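2-hydroxyisobutyryl-CoA synthetase (Aquincola tertiaricarbonis, PDB 6HE2) belongs to the ANL superfamily of AMP-binding enzymes, whose members join a large N-terminal domain to a smaller, mobile C-terminal one. Local coordinates at residues 344-349 with 364-369; 400-405 with 413-418. All coordinates share one frame; numbering follows the deposited sequence.

In the fold
Interaction 1 (344-349 with 364-369) lies at the nucleotide site: the Asp-344 side chain lies about 3 Å from a bound AMP, and likewise meets the ribose of 8LE, which appears to share that site. Interaction 2 (400-405 with 413-418) is a hairpin of the C-terminal domain, with its centre about 30 Å from the centre of the chain. The centres of the two contacts are about 24 Å apart and their nearest atoms about 11 Å, so they do not touch. Helix 383-390 lies between them in sequence and meets both: Ser-384 and Glu-385 touch side chains of interaction 1, while Ile-386 packs against His-400 and Ile-402 of interaction 2.

Interaction 1 (344-349 with 364-369); sequences DLTLWT and QGIFGR. With 8LE ([[(2~{R},3~{S},4~{R},5~{R})-5-(6-aminopurin-9-yl)-3,4-bis(oxidanyl)oxolan-2-yl]methoxy-oxidanyl-phosphoryl] 2-methyl-2-oxidanyl-propanoate), chain D.
Asp-344 and Arg-369 are brought together by torsions at both ends: the aspartate CG turns beside its own backbone N (chi1 -59°), while the arginine chain, which leaves its strand pointing away, bends at chi2 (-78°) and again at chi3. NH1 of Arg-369 thereby reaches Asp-344 OD1 at 2.8 Å in a salt bridge. The oxygen lies near the guanidinium plane, but the nitrogen meets it from above the carboxylate plane, the two planes standing 72° apart. A further bond from NH1 to the Ser-342 carbonyl steadies the guanidinium. OD1 also lies 2.7 Å from O2' of 8LE, and OD2 lies 2.7 Å from O3', an arrangement for which a short, two-oxygen side chain is well suited. Branched Ile-366 fills the space beside the acid, its CG2 3.6 Å from Asp-344 CB.

Farther along, Phe-367 N donates to Leu-345 O (3.1 Å), and that same oxygen sits over the centre of the Phe-367 ring. Leu-345 CG meets ring atom CE2 of Phe-367 at 4.3 Å. Leu-345 N is shared weakly between the carbonyls of Phe-367 and Gly-368, where the register slips by one residue; Gly-368 tolerates the positive phi found there. Thr-346 OG1 donates to Gly-365 O at 2.7 Å, and water 2 ties Leu-347 O to Gln-364 N and Gly-365 O. This is an antiparallel strand pair with a beta bulge, carrying an aspartate to the ribose hydroxyls as in the nucleotide site of ANL enzymes.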
ATOM      1  N   ASP A 344     -11.516   6.839  23.190  1.00 28.51           N
ATOM      2  CA  ASP A 344     -11.851   8.145  22.611  1.00 29.18           C
ATOM      3  C   ASP A 344     -13.107   8.690  23.224  1.00 34.68           C
ATOM      4  O   ASP A 344     -13.801   8.006  23.977  1.00 33.90           O
ATOM      5  CB  ASP A 344     -12.063   8.038  21.099  1.00 30.28           C
ATOM      6  CG  ASP A 344     -10.868   7.507  20.363  1.00 33.67           C
ATOM      7  OD1 ASP A 344      -9.762   8.029  20.589  1.00 34.72           O
ATOM      8  OD2 ASP A 344     -11.030   6.525  19.604  1.00 34.35           O
ATOM      9  N   LEU A 345     -13.411   9.922  22.888  1.00 32.91           N
ATOM     10  CA  LEU A 345     -14.607  10.571  23.393  1.00 34.57           C
ATOM     11  C   LEU A 345     -15.477  10.970  22.200  1.00 40.24           C
ATOM     12  O   LEU A 345     -14.958  11.242  21.111  1.00 39.72           O
ATOM     13  CB  LEU A 345     -14.179  11.776  24.241  1.00 35.43           C
ATOM     14  CG  LEU A 345     -15.164  12.336  25.215  1.00 42.94           C
ATOM     15  CD1 LEU A 345     -15.642  11.265  26.226  1.00 43.99           C
ATOM     16  CD2 LEU A 345     -14.571  13.552  25.913  1.00 46.88           C
ATOM     17  N   THR A 346     -16.793  10.915  22.374  1.00 37.01           N
ATOM     18  CA  THR A 346     -17.732  11.294  21.317  1.00 36.22           C
ATOM     19  C   THR A 346     -19.093  11.561  21.907  1.00 41.24           C
ATOM     20  O   THR A 346     -19.355  11.188  23.053  1.00 41.21           O
ATOM     21  CB  THR A 346     -17.778  10.243  20.165  1.00 37.72           C
ATOM     22  OG1 THR A 346     -18.402  10.830  19.031  1.00 32.03           O
ATOM     23  CG2 THR A 346     -18.514   8.955  20.538  1.00 32.67           C
ATOM     24  N   LEU A 347     -19.957  12.197  21.114  1.00 38.18           N
ATOM     25  CA  LEU A 347     -21.353  12.421  21.441  1.00 38.51           C
ATOM     26  C   LEU A 347     -22.150  11.675  20.373  1.00 37.92           C
ATOM     27  O   LEU A 347     -21.794  11.764  19.195  1.00 35.95           O
ATOM     28  CB  LEU A 347     -21.730  13.918  21.421  1.00 39.91           C
ATOM     29  CG  LEU A 347     -23.193  14.189  21.814  1.00 46.44           C
ATOM     30  CD1 LEU A 347     -23.287  15.120  22.991  1.00 48.27           C
ATOM     31  CD2 LEU A 347     -23.991  14.689  20.644  1.00 50.64           C
ATOM     32  N   TRP A 348     -23.206  10.934  20.774  1.00 32.94           N
ATOM     33  CA  TRP A 348     -24.063  10.275  19.788  1.00 32.56           C
ATOM     34  C   TRP A 348     -25.504  10.701  19.937  1.00 37.58           C
ATOM     35  O   TRP A 348     -25.926  11.062  21.027  1.00 37.32           O
ATOM     36  CB  TRP A 348     -23.902   8.742  19.722  1.00 30.31           C
ATOM     37  CG  TRP A 348     -24.498   7.879  20.807  1.00 31.49           C
ATOM     38  CD1 TRP A 348     -24.939   8.261  22.048  1.00 35.07           C
ATOM     39  CD2 TRP A 348     -24.618   6.450  20.761  1.00 30.64           C
ATOM     40  NE1 TRP A 348     -25.314   7.157  22.778  1.00 34.28           N
ATOM     41  CE2 TRP A 348     -25.130   6.030  22.011  1.00 34.82           C
ATOM     42  CE3 TRP A 348     -24.319   5.477  19.780  1.00 30.44           C
ATOM     43  CZ2 TRP A 348     -25.388   4.682  22.297  1.00 33.98           C
ATOM     44  CZ3 TRP A 348     -24.546   4.144  20.072  1.00 32.20           C
ATOM     45  CH2 TRP A 348     -25.074   3.752  21.317  1.00 33.97           C
ATOM     46  N   THR A 349     -26.227  10.751  18.823  1.00 37.06           N
ATOM     47  CA  THR A 349     -27.667  11.084  18.775  1.00 39.22           C
ATOM     48  C   THR A 349     -28.348  10.033  17.910  1.00 43.70           C
ATOM     49  O   THR A 349     -27.661   9.270  17.222  1.00 41.42           O
ATOM     50  CB  THR A 349     -27.930  12.512  18.225  1.00 50.18           C
ATOM     51  OG1 THR A 349     -27.435  12.626  16.893  1.00 51.45           O
ATOM     52  CG2 THR A 349     -27.360  13.617  19.104  1.00 50.36           C
ATOM     53  N   GLN A 364     -20.254  15.523  16.067  1.00 34.54           N
ATOM     54  CA  GLN A 364     -18.971  16.230  16.141  1.00 33.90           C
ATOM     55  C   GLN A 364     -17.810  15.273  15.869  1.00 37.46           C
ATOM     56  O   GLN A 364     -16.657  15.574  16.198  1.00 37.53           O
ATOM     57  CB  GLN A 364     -18.822  16.975  17.482  1.00 35.42           C
ATOM     58  CG  GLN A 364     -19.583  18.296  17.518  1.00 46.38           C
ATOM     59  CD  GLN A 364     -20.900  18.208  18.249  1.00 72.26           C
ATOM     60  OE1 GLN A 364     -20.948  18.120  19.484  1.00 72.93           O
ATOM     61  NE2 GLN A 364     -21.997  18.333  17.514  1.00 63.59           N
ATOM     62  N   GLY A 365     -18.128  14.138  15.244  1.00 33.87           N
ATOM     63  CA  GLY A 365     -17.166  13.078  14.967  1.00 32.27           C
ATOM     64  C   GLY A 365     -16.591  12.557  16.270  1.00 35.67           C
ATOM     65  O   GLY A 365     -17.300  12.484  17.278  1.00 33.44           O
ATOM     66  N   ILE A 366     -15.286  12.268  16.272  1.00 33.96           N
ATOM     67  CA  ILE A 366     -14.537  11.763  17.432  1.00 33.79           C
ATOM     68  C   ILE A 366     -13.512  12.825  17.863  1.00 40.33           C
ATOM     69  O   ILE A 366     -12.786  13.370  17.035  1.00 40.98           O
ATOM     70  CB  ILE A 366     -13.936  10.346  17.117  1.00 35.46           C
ATOM     71  CG1 ILE A 366     -15.067   9.282  17.066  1.00 34.56           C
ATOM     72  CG2 ILE A 366     -12.853   9.945  18.120  1.00 36.14           C
ATOM     73  CD1 ILE A 366     -14.798   8.077  16.200  1.00 42.51           C
ATOM     74  N   PHE A 367     -13.523  13.164  19.146  1.00 37.34           N
ATOM     75  CA  PHE A 367     -12.667  14.177  19.762  1.00 37.69           C
ATOM     76  C   PHE A 367     -12.259  13.653  21.154  1.00 44.59           C
ATOM     77  O   PHE A 367     -12.901  12.744  21.662  1.00 45.31           O
ATOM     78  CB  PHE A 367     -13.436  15.518  19.887  1.00 39.07           C
ATOM     79  CG  PHE A 367     -14.819  15.380  20.495  1.00 39.93           C
ATOM     80  CD1 PHE A 367     -15.913  15.025  19.710  1.00 40.04           C
ATOM     81  CD2 PHE A 367     -15.018  15.565  21.861  1.00 41.31           C
ATOM     82  CE1 PHE A 367     -17.179  14.863  20.276  1.00 41.10           C
ATOM     83  CE2 PHE A 367     -16.285  15.398  22.428  1.00 43.88           C
ATOM     84  CZ  PHE A 367     -17.360  15.069  21.630  1.00 41.77           C
ATOM     85  N   GLY A 368     -11.195  14.191  21.723  1.00 39.70           N
ATOM     86  CA  GLY A 368     -10.732  13.844  23.061  1.00 39.44           C
ATOM     87  C   GLY A 368     -10.534  12.393  23.443  1.00 41.71           C
ATOM     88  O   GLY A 368     -10.611  11.480  22.608  1.00 41.81           O
ATOM     89  N   ARG A 369     -10.286  12.184  24.738  1.00 35.41           N
ATOM     90  CA  ARG A 369      -9.985  10.883  25.315  1.00 33.97           C
ATOM     91  C   ARG A 369     -10.594  10.744  26.709  1.00 36.29           C
ATOM     92  O   ARG A 369     -10.926  11.736  27.344  1.00 35.32           O
ATOM     93  CB  ARG A 369      -8.435  10.708  25.421  1.00 34.04           C
ATOM     94  CG  ARG A 369      -7.634  10.819  24.099  1.00 30.82           C
ATOM     95  CD  ARG A 369      -7.703   9.576  23.237  1.00 33.90           C
ATOM     96  NE  ARG A 369      -7.160   8.415  23.943  1.00 37.58           N
ATOM     97  CZ  ARG A 369      -7.345   7.155  23.575  1.00 42.83           C
ATOM     98  NH1 ARG A 369      -8.059   6.870  22.493  1.00 27.36           N
ATOM     99  NH2 ARG A 369      -6.828   6.168  24.292  1.00 30.92           N
TER
HETATM  100  C2  8LE D 502     -10.857  11.564  15.199  0.50 32.40           C
HETATM  101  CAA 8LE D 502      -7.356   2.830  10.441  0.50 24.98           C
HETATM  102  CAZ 8LE D 502      -7.463   4.316  10.809  0.50 29.76           C
HETATM  103  CAB 8LE D 502      -8.797   4.647  11.475  0.50 28.25           C
HETATM  104  OAF 8LE D 502      -7.348   5.128   9.622  0.50 23.50           O
HETATM  105  CAS 8LE D 502      -6.352   4.605  11.802  0.50 35.13           C
HETATM  106  OAD 8LE D 502      -5.428   5.359  11.523  0.50 40.23           O
HETATM  107  OAQ 8LE D 502      -6.414   3.956  13.102  0.50 34.28           O
HETATM  108  PBC 8LE D 502      -5.231   3.870  14.191  0.50 39.66           P
HETATM  109  OAI 8LE D 502      -3.885   4.139  13.556  0.50 44.02           O
HETATM  110  OAE 8LE D 502      -5.241   2.514  14.854  0.50 39.76           O
HETATM  111  O5' 8LE D 502      -5.553   4.947  15.348  0.50 38.10           O
HETATM  112  C5' 8LE D 502      -6.871   5.008  15.907  0.50 31.25           C
HETATM  113  C4' 8LE D 502      -7.020   6.267  16.750  0.50 31.28           C
HETATM  114  O4' 8LE D 502      -6.788   7.429  15.938  0.50 30.60           O
HETATM  115  C3' 8LE D 502      -8.449   6.430  17.241  0.50 31.00           C
HETATM  116  O3' 8LE D 502      -8.724   5.705  18.443  0.50 29.66           O
HETATM  117  C2' 8LE D 502      -8.634   7.938  17.333  0.50 31.23           C
HETATM  118  O2' 8LE D 502      -8.084   8.444  18.555  0.50 31.32           O
HETATM  119  C1' 8LE D 502      -7.756   8.461  16.198  0.50 30.51           C
HETATM  120  N9  8LE D 502      -8.599   8.694  14.984  0.50 31.52           N
HETATM  121  C8  8LE D 502      -8.640   7.910  13.889  0.50 29.95           C
HETATM  122  N7  8LE D 502      -9.531   8.414  13.005  0.50 28.31           N
HETATM  123  C5  8LE D 502     -10.096   9.498  13.572  0.50 30.48           C
HETATM  124  C4  8LE D 502      -9.499   9.678  14.818  0.50 31.80           C
HETATM  125  N3  8LE D 502      -9.911  10.706  15.615  0.50 32.12           N
HETATM  126  N1  8LE D 502     -11.423  11.431  13.982  0.50 32.45           N
HETATM  127  C6  8LE D 502     -11.076  10.406  13.162  0.50 30.75           C
HETATM  128  N6  8LE D 502     -11.657  10.298  11.948  0.50 28.68           N
HETATM  129  O   HOH W   1      -9.490  10.949  20.216  1.00 30.40           O
HETATM  130  O   HOH W   2     -19.998  13.604  18.087  1.00 31.87           O

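Interaction 2 (400-405 with 413-418)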
ATOM      1  N   HIS A 400      -2.765  25.377  32.102  1.00 29.99           N
ATOM      2  CA  HIS A 400      -3.737  25.361  33.185  1.00 28.85           C
ATOM      3  C   HIS A 400      -3.520  24.121  34.075  1.00 34.00           C
ATOM      4  O   HIS A 400      -2.808  23.184  33.687  1.00 34.46           O
ATOM      5  CB  HIS A 400      -5.183  25.420  32.631  1.00 28.47           C
ATOM      6  CG  HIS A 400      -5.615  24.185  31.907  1.00 31.30           C
ATOM      7  ND1 HIS A 400      -5.267  23.964  30.579  1.00 32.88           N
ATOM      8  CD2 HIS A 400      -6.351  23.140  32.349  1.00 32.66           C
ATOM      9  CE1 HIS A 400      -5.817  22.805  30.252  1.00 32.52           C
ATOM     10  NE2 HIS A 400      -6.470  22.263  31.290  1.00 32.73           N
ATOM     11  N   ARG A 401      -4.112  24.131  35.272  1.00 28.95           N
ATOM     12  CA  ARG A 401      -4.093  22.989  36.183  1.00 29.55           C
ATOM     13  C   ARG A 401      -5.493  22.745  36.717  1.00 34.77           C
ATOM     14  O   ARG A 401      -6.275  23.698  36.851  1.00 34.42           O
ATOM     15  CB  ARG A 401      -3.063  23.138  37.315  1.00 30.25           C
ATOM     16  CG  ARG A 401      -1.608  22.814  36.907  1.00 38.53           C
ATOM     17  CD  ARG A 401      -1.405  21.362  36.480  1.00 40.94           C
ATOM     18  NE  ARG A 401      -0.037  21.043  36.062  1.00 38.00           N
ATOM     19  CZ  ARG A 401       0.436  21.182  34.826  1.00 47.22           C
ATOM     20  NH1 ARG A 401      -0.332  21.683  33.865  1.00 29.32           N
ATOM     21  NH2 ARG A 401       1.690  20.847  34.546  1.00 37.35           N
ATOM     22  N   ILE A 402      -5.838  21.462  36.950  1.00 32.74           N
ATOM     23  CA  ILE A 402      -7.151  21.062  37.471  1.00 33.68           C
ATOM     24  C   ILE A 402      -6.952  20.627  38.911  1.00 40.48           C
ATOM     25  O   ILE A 402      -6.204  19.694  39.160  1.00 41.46           O
ATOM     26  CB  ILE A 402      -7.871  19.977  36.620  1.00 36.59           C
ATOM     27  CG1 ILE A 402      -8.125  20.451  35.158  1.00 35.60           C
ATOM     28  CG2 ILE A 402      -9.179  19.579  37.283  1.00 38.83           C
ATOM     29  CD1 ILE A 402      -8.295  19.338  34.139  1.00 35.74           C
ATOM     30  N   VAL A 403      -7.577  21.338  39.852  1.00 39.26           N
ATOM     31  CA  VAL A 403      -7.473  21.063  41.283  1.00 41.61           C
ATOM     32  C   VAL A 403      -8.851  20.726  41.837  1.00 47.37           C
ATOM     33  O   VAL A 403      -9.775  21.545  41.756  1.00 45.85           O
ATOM     34  CB  VAL A 403      -6.822  22.233  42.069  1.00 47.27           C
ATOM     35  CG1 VAL A 403      -6.482  21.814  43.503  1.00 49.40           C
ATOM     36  CG2 VAL A 403      -5.587  22.790  41.353  1.00 46.51           C
ATOM     37  N   ILE A 404      -8.980  19.520  42.409  1.00 47.09           N
ATOM     38  CA  ILE A 404     -10.224  19.035  43.024  1.00 49.22           C
ATOM     39  C   ILE A 404     -10.021  18.935  44.536  1.00 58.33           C
ATOM     40  O   ILE A 404      -8.965  18.482  44.984  1.00 58.67           O
ATOM     41  CB  ILE A 404     -10.714  17.658  42.450  1.00 51.61           C
ATOM     42  CG1 ILE A 404     -10.536  17.554  40.928  1.00 49.26           C
ATOM     43  CG2 ILE A 404     -12.169  17.345  42.881  1.00 52.18           C
ATOM     44  CD1 ILE A 404     -10.082  16.202  40.514  1.00 55.82           C
ATOM     45  N   THR A 405     -11.047  19.327  45.310  1.00 58.42           N
ATOM     46  CA  THR A 405     -11.054  19.258  46.771  1.00 61.94           C
ATOM     47  C   THR A 405     -12.373  18.653  47.286  1.00 69.00           C
ATOM     48  O   THR A 405     -13.365  18.628  46.546  1.00 68.22           O
ATOM     49  CB  THR A 405     -10.728  20.632  47.390  1.00 76.00           C
ATOM     50  OG1 THR A 405     -11.487  21.652  46.732  1.00 77.68           O
ATOM     51  CG2 THR A 405      -9.235  20.969  47.324  1.00 74.09           C
ATOM     52  N   LEU A 413     -14.458  21.976  42.243  1.00 58.71           N
ATOM     53  CA  LEU A 413     -13.619  21.977  41.041  1.00 55.07           C
ATOM     54  C   LEU A 413     -12.993  23.348  40.738  1.00 54.36           C
ATOM     55  O   LEU A 413     -13.695  24.278  40.339  1.00 54.30           O
ATOM     56  CB  LEU A 413     -14.401  21.420  39.829  1.00 54.47           C
ATOM     57  CG  LEU A 413     -13.625  21.230  38.523  1.00 57.78           C
ATOM     58  CD1 LEU A 413     -12.419  20.329  38.719  1.00 58.14           C
ATOM     59  CD2 LEU A 413     -14.514  20.669  37.442  1.00 59.17           C
ATOM     60  N   LEU A 414     -11.668  23.458  40.927  1.00 47.15           N
ATOM     61  CA  LEU A 414     -10.899  24.680  40.688  1.00 44.48           C
ATOM     62  C   LEU A 414     -10.012  24.573  39.435  1.00 43.12           C
ATOM     63  O   LEU A 414      -9.311  23.582  39.240  1.00 40.98           O
ATOM     64  CB  LEU A 414     -10.052  25.047  41.932  1.00 45.46           C
ATOM     65  CG  LEU A 414      -9.097  26.266  41.818  1.00 49.82           C
ATOM     66  CD1 LEU A 414      -9.859  27.580  41.735  1.00 49.86           C
ATOM     67  CD2 LEU A 414      -8.101  26.296  42.968  1.00 53.65           C
ATOM     68  N   LEU A 415     -10.008  25.631  38.630  1.00 38.71           N
ATOM     69  CA  LEU A 415      -9.209  25.722  37.420  1.00 37.82           C
ATOM     70  C   LEU A 415      -8.225  26.873  37.540  1.00 41.02           C
ATOM     71  O   LEU A 415      -8.650  28.020  37.737  1.00 40.77           O
ATOM     72  CB  LEU A 415     -10.143  25.930  36.224  1.00 38.23           C
ATOM     73  CG  LEU A 415     -10.012  24.952  35.080  1.00 44.46           C
ATOM     74  CD1 LEU A 415     -10.415  23.515  35.504  1.00 45.45           C
ATOM     75  CD2 LEU A 415     -10.844  25.407  33.911  1.00 45.90           C
ATOM     76  N   ARG A 416      -6.905  26.560  37.470  1.00 36.17           N
ATOM     77  CA  ARG A 416      -5.819  27.554  37.535  1.00 35.04           C
ATOM     78  C   ARG A 416      -5.367  27.766  36.109  1.00 35.95           C
ATOM     79  O   ARG A 416      -4.845  26.850  35.508  1.00 36.21           O
ATOM     80  CB  ARG A 416      -4.677  27.087  38.454  1.00 34.63           C
ATOM     81  CG  ARG A 416      -5.074  27.084  39.935  1.00 46.48           C
ATOM     82  CD  ARG A 416      -3.903  27.304  40.874  1.00 61.39           C
ATOM     83  NE  ARG A 416      -4.373  27.698  42.204  1.00 81.54           N
ATOM     84  CZ  ARG A 416      -4.392  26.902  43.272  1.00100.97           C
ATOM     85  NH1 ARG A 416      -3.922  25.659  43.194  1.00 84.54           N
ATOM     86  NH2 ARG A 416      -4.859  27.347  44.432  1.00 90.88           N
ATOM     87  N   VAL A 417      -5.668  28.929  35.531  1.00 31.25           N
ATOM     88  CA  VAL A 417      -5.456  29.205  34.113  1.00 29.85           C
ATOM     89  C   VAL A 417      -4.461  30.323  33.841  1.00 34.10           C
ATOM     90  O   VAL A 417      -4.553  31.402  34.419  1.00 32.16           O
ATOM     91  CB  VAL A 417      -6.819  29.484  33.393  1.00 32.79           C
ATOM     92  CG1 VAL A 417      -6.657  29.600  31.878  1.00 32.39           C
ATOM     93  CG2 VAL A 417      -7.882  28.432  33.735  1.00 32.37           C
ATOM     94  N   GLU A 418      -3.564  30.092  32.872  1.00 31.48           N
ATOM     95  CA  GLU A 418      -2.668  31.155  32.455  1.00 31.76           C
ATOM     96  C   GLU A 418      -3.348  32.031  31.389  1.00 35.90           C
ATOM     97  O   GLU A 418      -3.807  31.507  30.366  1.00 32.79           O
ATOM     98  CB  GLU A 418      -1.382  30.592  31.848  1.00 33.31           C
ATOM     99  CG  GLU A 418      -0.339  30.219  32.879  1.00 40.28           C
ATOM    100  CD  GLU A 418       1.007  29.868  32.286  1.00 47.42           C
ATOM    101  OE1 GLU A 418       1.357  30.418  31.216  1.00 40.91           O
ATOM    102  OE2 GLU A 418       1.732  29.072  32.921  1.00 40.80           O
TER
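From His-400 opposite Val-417 to Ile-404 opposite Leu-413, the two strands run antiparallel at 170° without a break in register, and the hydrogen-bonded pairs Arg-401/Arg-416 and Val-403/Leu-414 each close two N-H...O=C bonds, the one from Val-403 N to Leu-414 O measuring 2.9 Å. Among Ile-402, Ile-404, Leu-413 and Leu-415, on one face, the contacts are apolar. CD1 of Leu-413 reaches across to Ile-402 CG2 (3.6 Å) and also touches Ile-404 CG1 (4.0 Å); its CG stands opposite the backbone N (chi1 -174°), which carries that methyl over to the neighbouring strand. Ile-402 and Leu-415 instead lie alongside, pointing the same way, with CG1 of the first 3.8 Å from CD1 of the second.

The pair is a beta hairpin at the middle of the mixed sheet of the C-terminal domain, flanked by strands 451-454 and 470-471. Phe-374 and Ile-386 cover its apolar face, so beta-branched and leucine side chains suit it. His-400 belongs to that face too: its CB rests against Arg-416 O at 3.2 Å, and ND1 bonds to Tyr-396.

The other, partly exposed face mixes Arg-401 and Arg-416 with apolar Val-403 and Leu-414. Leu-414 CD2, on the same strand, lies above one face of the Arg-416 guanidinium, offset toward its rim, and Val-403 CG2 approaches NH1 of that arginine at 3.8 Å. The charged heads diverge: Arg-416 NE pairs with Glu-453, whereas Arg-401 NH1 binds Glu-399 and the His-400 carbonyl.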